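Local coordinates for protein YghZ aldo-keto reductase (Escherichia coli, PDB 3N6Q) that probably reduces aldehydes and ketones to alcohols with a nicotinamide cofactor, as a TIM-barrel member of the aldo-keto reductase family, at residues G111-L117 with E148-L153; Q276-S280 with N317-S321; T260-L264 with D334-N338. All coordinates share one frame; numbering follows the deposited sequence.

Contact 1 (G111-L117 with E148-L153)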
# COMPACT_ATOMS: atom_id res chain seq x y z
N GLY B 111 -7.97 21.49 -7.42
CA GLY B 111 -7.59 20.12 -7.82
C GLY B 111 -6.36 19.56 -7.12
O GLY B 111 -5.77 18.57 -7.56
N SER B 112 -5.94 20.21 -6.05
CA SER B 112 -4.60 19.88 -5.44
C SER B 112 -4.68 18.50 -4.74
O SER B 112 -5.78 18.06 -4.34
CB SER B 112 -4.21 21.01 -4.43
OG SER B 112 -4.96 20.95 -3.22
N ARG B 113 -3.55 17.84 -4.55
CA ARG B 113 -3.55 16.59 -3.80
C ARG B 113 -4.04 16.85 -2.33
O ARG B 113 -4.79 16.03 -1.76
CB ARG B 113 -2.11 16.06 -3.81
CG ARG B 113 -1.99 14.70 -3.10
CD ARG B 113 -0.47 14.34 -3.16
NE ARG B 113 -0.22 13.05 -2.52
CZ ARG B 113 -0.40 11.91 -3.15
NH1 ARG B 113 -0.76 11.96 -4.45
NH2 ARG B 113 -0.14 10.75 -2.55
N LYS B 114 -3.60 17.97 -1.74
CA LYS B 114 -4.05 18.39 -0.39
C LYS B 114 -5.59 18.42 -0.28
O LYS B 114 -6.21 17.74 0.57
CB LYS B 114 -3.46 19.79 -0.08
CG LYS B 114 -4.08 20.46 1.17
CD LYS B 114 -3.78 19.69 2.49
CE LYS B 114 -4.36 20.57 3.70
NZ LYS B 114 -3.92 20.03 5.06
N TYR B 115 -6.23 19.14 -1.21
CA TYR B 115 -7.66 19.28 -1.13
C TYR B 115 -8.39 18.00 -1.42
O TYR B 115 -9.29 17.60 -0.65
CB TYR B 115 -8.14 20.40 -2.05
CG TYR B 115 -9.62 20.50 -2.26
CD1 TYR B 115 -10.52 20.56 -1.19
CD2 TYR B 115 -10.13 20.64 -3.56
CE1 TYR B 115 -11.91 20.66 -1.43
CE2 TYR B 115 -11.50 20.74 -3.81
CZ TYR B 115 -12.38 20.76 -2.74
OH TYR B 115 -13.74 20.84 -2.95
N LEU B 116 -7.98 17.30 -2.48
CA LEU B 116 -8.70 16.10 -2.88
C LEU B 116 -8.59 15.04 -1.78
O LEU B 116 -9.58 14.40 -1.44
CB LEU B 116 -8.17 15.55 -4.21
CG LEU B 116 -9.05 15.90 -5.40
CD1 LEU B 116 -9.25 17.38 -5.49
CD2 LEU B 116 -8.34 15.35 -6.73
N LEU B 117 -7.40 14.82 -1.24
CA LEU B 117 -7.27 13.71 -0.32
C LEU B 117 -7.84 14.09 1.06
O LEU B 117 -8.47 13.25 1.72
CB LEU B 117 -5.80 13.25 -0.19
CG LEU B 117 -5.27 12.62 -1.50
CD1 LEU B 117 -3.80 12.11 -1.32
CD2 LEU B 117 -6.20 11.47 -2.03
N GLU B 148 -0.88 15.96 -10.93
CA GLU B 148 -1.13 16.01 -9.45
C GLU B 148 -2.55 15.52 -9.14
O GLU B 148 -2.75 14.70 -8.25
CB GLU B 148 -0.91 17.43 -8.92
CG GLU B 148 -1.21 17.49 -7.35
CD GLU B 148 -0.78 18.82 -6.70
OE1 GLU B 148 0.05 19.54 -7.29
OE2 GLU B 148 -1.33 19.17 -5.64
N THR B 149 -3.55 16.06 -9.84
CA THR B 149 -4.91 15.61 -9.65
C THR B 149 -5.02 14.10 -9.93
O THR B 149 -5.62 13.37 -9.12
CB THR B 149 -5.84 16.42 -10.56
OG1 THR B 149 -5.69 17.82 -10.26
CG2 THR B 149 -7.30 16.01 -10.35
N ALA B 150 -4.43 13.62 -11.05
CA ALA B 150 -4.48 12.17 -11.36
C ALA B 150 -3.86 11.31 -10.30
O ALA B 150 -4.34 10.22 -10.04
CB ALA B 150 -3.86 11.85 -12.76
N SER B 151 -2.69 11.75 -9.78
CA SER B 151 -1.97 11.01 -8.74
C SER B 151 -2.82 10.92 -7.49
O SER B 151 -2.85 9.89 -6.81
CB SER B 151 -0.65 11.71 -8.32
OG SER B 151 0.02 10.91 -7.34
N ALA B 152 -3.49 12.03 -7.19
CA ALA B 152 -4.44 12.02 -6.02
C ALA B 152 -5.55 10.96 -6.21
O ALA B 152 -5.86 10.17 -5.30
CB ALA B 152 -5.04 13.40 -5.79
N LEU B 153 -6.23 11.01 -7.34
CA LEU B 153 -7.21 9.96 -7.65
C LEU B 153 -6.57 8.57 -7.55
O LEU B 153 -7.21 7.66 -6.98
CB LEU B 153 -7.81 10.17 -9.07
CG LEU B 153 -8.53 11.48 -9.23
CD1 LEU B 153 -8.99 11.60 -10.76
CD2 LEU B 153 -9.74 11.58 -8.29
O HOH W 1 -0.18 8.83 -5.32

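Contact 2 (Q276-S280 with N317-S321)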
# COMPACT_ATOMS: atom_id res chain seq x y z
N GLN B 276 -47.77 13.35 -27.72
CA GLN B 276 -48.05 12.49 -28.89
C GLN B 276 -47.36 11.15 -28.72
O GLN B 276 -47.81 10.14 -29.25
CB GLN B 276 -47.50 13.13 -30.17
CG GLN B 276 -48.17 14.44 -30.58
CD GLN B 276 -49.62 14.26 -30.96
OE1 GLN B 276 -50.02 13.19 -31.45
NE2 GLN B 276 -50.44 15.30 -30.70
N ARG B 277 -46.25 11.12 -27.99
CA ARG B 277 -45.53 9.88 -27.74
C ARG B 277 -46.13 9.20 -26.50
O ARG B 277 -45.68 8.14 -26.10
CB ARG B 277 -44.03 10.15 -27.50
CG ARG B 277 -43.30 10.78 -28.73
CD ARG B 277 -41.95 11.38 -28.24
NE ARG B 277 -41.17 10.37 -27.50
CZ ARG B 277 -40.47 9.38 -28.06
NH1 ARG B 277 -40.49 9.17 -29.38
NH2 ARG B 277 -39.81 8.54 -27.29
N GLY B 278 -47.14 9.82 -25.88
CA GLY B 278 -47.68 9.27 -24.61
C GLY B 278 -46.75 9.46 -23.39
O GLY B 278 -46.81 8.69 -22.42
N GLN B 279 -45.99 10.55 -23.44
CA GLN B 279 -44.96 10.90 -22.40
C GLN B 279 -45.24 12.26 -21.86
O GLN B 279 -45.77 13.14 -22.58
CB GLN B 279 -43.56 10.92 -23.01
CG GLN B 279 -43.11 9.55 -23.57
CD GLN B 279 -41.61 9.48 -23.82
OE1 GLN B 279 -41.06 10.10 -24.75
NE2 GLN B 279 -40.94 8.68 -23.01
N SER B 280 -44.81 12.50 -20.60
CA SER B 280 -44.67 13.86 -20.13
C SER B 280 -43.45 14.47 -20.79
O SER B 280 -42.57 13.78 -21.28
CB SER B 280 -44.43 13.92 -18.60
OG SER B 280 -43.25 13.20 -18.28
N ASN B 317 -40.37 4.03 -23.43
CA ASN B 317 -40.33 4.51 -24.79
C ASN B 317 -38.98 5.16 -25.07
O ASN B 317 -38.88 6.39 -25.01
CB ASN B 317 -41.46 5.54 -25.03
CG ASN B 317 -41.67 5.83 -26.52
OD1 ASN B 317 -40.83 5.47 -27.35
ND2 ASN B 317 -42.75 6.56 -26.86
N LEU B 318 -37.99 4.36 -25.43
CA LEU B 318 -36.66 4.90 -25.72
C LEU B 318 -36.46 5.13 -27.22
O LEU B 318 -35.36 5.47 -27.67
CB LEU B 318 -35.60 3.96 -25.17
CG LEU B 318 -35.65 3.86 -23.63
CD1 LEU B 318 -34.58 2.87 -23.17
CD2 LEU B 318 -35.45 5.27 -22.92
N THR B 319 -37.53 4.97 -28.01
CA THR B 319 -37.27 5.08 -29.46
C THR B 319 -37.75 6.41 -30.04
O THR B 319 -38.89 6.85 -29.78
CB THR B 319 -37.88 3.88 -30.25
OG1 THR B 319 -39.27 3.90 -30.05
CG2 THR B 319 -37.41 2.55 -29.71
N PHE B 320 -36.94 6.97 -30.94
CA PHE B 320 -37.31 8.17 -31.67
C PHE B 320 -37.07 7.90 -33.17
O PHE B 320 -36.03 7.43 -33.53
CB PHE B 320 -36.39 9.33 -31.27
CG PHE B 320 -36.62 9.84 -29.84
CD1 PHE B 320 -37.44 10.98 -29.62
CD2 PHE B 320 -36.11 9.12 -28.74
CE1 PHE B 320 -37.69 11.46 -28.24
CE2 PHE B 320 -36.42 9.54 -27.40
CZ PHE B 320 -37.17 10.70 -27.18
N SER B 321 -37.99 8.34 -34.01
CA SER B 321 -37.74 8.30 -35.47
C SER B 321 -36.79 9.45 -35.87
O SER B 321 -36.58 10.45 -35.14
CB SER B 321 -39.04 8.40 -36.23
OG SER B 321 -39.49 9.73 -36.21
O HOH W 2 -45.05 6.04 -24.51

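Contact 3 (T260-L264 with D334-N338)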
# COMPACT_ATOMS: atom_id res chain seq x y z
N THR B 260 -38.19 33.85 -22.66
CA THR B 260 -38.85 34.70 -23.64
C THR B 260 -40.18 34.10 -24.11
O THR B 260 -40.46 32.93 -23.86
CB THR B 260 -37.93 34.99 -24.85
OG1 THR B 260 -37.65 33.78 -25.56
CG2 THR B 260 -36.57 35.61 -24.39
N GLU B 261 -41.02 34.89 -24.77
CA GLU B 261 -42.18 34.32 -25.42
C GLU B 261 -41.76 33.24 -26.46
O GLU B 261 -42.39 32.17 -26.52
CB GLU B 261 -43.07 35.42 -26.03
CG GLU B 261 -44.27 34.89 -26.83
CD GLU B 261 -45.27 35.98 -27.26
OE1 GLU B 261 -46.08 36.43 -26.41
OE2 GLU B 261 -45.28 36.36 -28.47
N ALA B 262 -40.69 33.49 -27.21
CA ALA B 262 -40.23 32.49 -28.20
C ALA B 262 -39.75 31.21 -27.52
O ALA B 262 -40.04 30.12 -28.01
CB ALA B 262 -39.13 33.03 -29.12
N ASN B 263 -39.01 31.34 -26.41
CA ASN B 263 -38.60 30.16 -25.65
C ASN B 263 -39.81 29.32 -25.27
O ASN B 263 -39.81 28.10 -25.44
CB ASN B 263 -37.91 30.56 -24.33
CG ASN B 263 -36.53 31.16 -24.51
OD1 ASN B 263 -36.04 31.77 -23.56
ND2 ASN B 263 -35.87 30.95 -25.66
N LEU B 264 -40.79 29.98 -24.66
CA LEU B 264 -41.98 29.31 -24.15
C LEU B 264 -42.79 28.63 -25.24
O LEU B 264 -43.37 27.54 -25.01
CB LEU B 264 -42.88 30.28 -23.38
CG LEU B 264 -42.29 30.66 -22.01
CD1 LEU B 264 -42.91 31.94 -21.46
CD2 LEU B 264 -42.41 29.52 -21.02
N ASP B 334 -35.71 27.16 -33.54
CA ASP B 334 -36.73 28.20 -33.69
C ASP B 334 -36.95 28.99 -32.41
O ASP B 334 -37.33 30.18 -32.47
CB ASP B 334 -38.10 27.62 -34.10
CG ASP B 334 -38.13 27.07 -35.51
OD1 ASP B 334 -37.17 27.25 -36.30
OD2 ASP B 334 -39.14 26.41 -35.83
N GLY B 335 -36.88 28.32 -31.27
CA GLY B 335 -37.17 28.99 -30.01
C GLY B 335 -35.94 29.60 -29.35
O GLY B 335 -36.04 30.11 -28.25
N GLU B 336 -34.80 29.45 -30.02
CA GLU B 336 -33.46 29.80 -29.48
C GLU B 336 -33.17 29.20 -28.11
O GLU B 336 -32.67 29.88 -27.20
CB GLU B 336 -33.25 31.32 -29.54
CG GLU B 336 -33.29 31.78 -31.01
CD GLU B 336 -33.04 33.26 -31.17
OE1 GLU B 336 -31.97 33.62 -31.71
OE2 GLU B 336 -33.91 34.06 -30.76
N LEU B 337 -33.51 27.92 -27.97
CA LEU B 337 -33.44 27.27 -26.67
C LEU B 337 -32.07 26.72 -26.28
O LEU B 337 -31.92 26.19 -25.18
CB LEU B 337 -34.51 26.18 -26.55
CG LEU B 337 -35.96 26.63 -26.29
CD1 LEU B 337 -36.93 25.45 -26.55
CD2 LEU B 337 -36.08 27.14 -24.87
N ASN B 338 -31.06 26.84 -27.12
CA ASN B 338 -29.66 26.65 -26.63
C ASN B 338 -29.15 27.78 -25.74
O ASN B 338 -29.49 27.84 -24.54
CB ASN B 338 -28.71 26.49 -27.80
CG ASN B 338 -29.22 25.50 -28.80
OD1 ASN B 338 -29.55 25.86 -29.93
ND2 ASN B 338 -29.37 24.24 -28.36
O HOH W 3 -33.19 32.42 -26.01

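Contact 1 (G111-L117 with E148-L153)
Two neighbouring outer helices of the TIM barrel, 113-127 and 146-158, meet here near their N-terminal ends, where Arg113 and Leu116 of the first pack on Glu148, Thr149 and Ala152 of the second. The short axes cross at -31° and come within 9.2 Å. At the N-terminus of helix 113-127 the carboxylate of Glu148 reaches across: CG stands anti to the backbone N (chi1 178°) and the chain runs out extended, carrying OE2 to Arg113 N at 2.8 Å in a nearly straight bond that uses the anti lone pair. Ser112 is the N-cap of the same helix, its OG accepting from Tyr115 N at 3.0 Å. Tyr164 OH of the second subunit takes Lys114 N, so the N-H groups of Arg113, Lys114 and Tyr115 are all met by side-chain oxygens. Next to the cap, Thr149 OG1 donates to Gly111 O at 2.8 Å, from a position tilted out of the carbonyl plane.

Deeper between the helices the contact turns apolar. Leu116 CD2 rests on Ala152 CB at 3.9 Å and on the methyl CG2 of Thr149, while Leu117 CD2 lies 3.5 Å from Ala152 O. The Arg113 chain, extended from CG to NE, passes alongside Ala152; Leu117 CD1 covers one face of its guanidinium, and a water in the guanidinium plane takes a weak bond from Arg113 NH2.

The second subunit closes over this end: its Tyr164 OH also bonds Glu148 OE2 and its Gly22 N bonds OE1, while its Asp133 pairs with Lys114. Glu148 therefore ties a helix start to the subunit interface, and its negative charge, facing the positive end of the helix dipole, is likely to be stabilised there.

Contact 2 (Q276-S280 with N317-S321)
Arg277 and Phe320 form a cation-pi stack between two surface loops at the ends of the extra helices 261-276 and 322-334, which pack outside the TIM barrel: the Schellman turn that ends the first and the segment leading into the second. The guanidinium lies flat on the ring, planes 5° apart, with Arg277 CZ 3.7 Å from the centroid of the Phe320 ring and Phe320 CE1 over the middle of the cation. Asn317 takes the opposite face, ND2 offset toward the rim, so the cation is sandwiched between an aromatic ring and an amide. Trp288 in turn meets the Phe320 ring edge-to-face.

Hydrogen bonds fix the group within its own plane. NH1 and NH2 of Arg277 grip Thr319 O end-on, NH1 at 2.8 Å and NH2 at 3.1 Å, the latter from above the carbonyl plane. Around the edge, Arg277 NE donates to Gln279 OE1 at 2.8 Å; the bend at chi3 (53°) turns the edge of the guanidinium toward both partners. With an alanine here, Thr319 O would probably lose both its donors and the Phe320 face its cation.

By charge, Arg277 NH1 also pairs with Glu324 of helix 322-334. Weaker polar links finish the contact: Asn317 ND2 makes a long, weak bond to Arg277 O, and a water donates to that same Arg277 O at 2.7 Å.

Contact 3 (T260-L264 with D334-N338)
Asn263 ND2 donates to Gly335 O at 2.7 Å, joining the capping box that starts helix 261-276 to the Schellman motif that ends helix 322-334. The acceptor lies in the amide plane of Asn263, and the donor sits nearly along the C=O axis of Gly335 (169°), although the hydrogen bond is bent at the hydrogen, N-H...O 139°. Beside this bond, Leu337 CD2 comes within 3.9 Å of both Asn263 CB and Asn263 O, laying a methyl against the helix's first turn. The two backbones pass close to each other at a glycine, Ala262 O lying 3.7 Å from Gly335 CA.

In the next shell a water accepts from Asn263 ND2 and donates to Glu336 O, so the amide nitrogen serves two acceptors. Glu336 carries the positive phi of the Schellman turn, which swings the chain past the helix end and sets Leu337 against helix 261-276, where Ser266, Leu267 and Leu270 receive it.

What positions the amide is the capping box. Asn263 CG stands anti to its carbonyl carbon (chi1 -71°), which brings the side chain back over the helix start, where Thr260 N donates to Asn263 OD1 at 3.1 Å from above the amide plane. In return Asn263 N donates to Thr260 OG1 at 2.9 Å.

How the contacts relate
Contact 1 is buried, between two barrel helices and under a second subunit; contact 2 is at the surface and contact 3 is partly buried, and neither touches another chain. Contacts 2 and 3 hold the same pair of elements from opposite ends: helix 261-276 starts in contact 3 and ends in contact 2, whereas helix 322-334 starts just after contact 2 and ends at contact 3. Their centres are about 22 Å apart; the centres of contacts 1 and 2, across the chain's centre, are about 43 Å apart. Chemistry follows place: a carboxylate-to-backbone bond over leucine-alanine packing in contact 1, a stacked cation in contact 2, a single side-chain amide bond beside one leucine in contact 3.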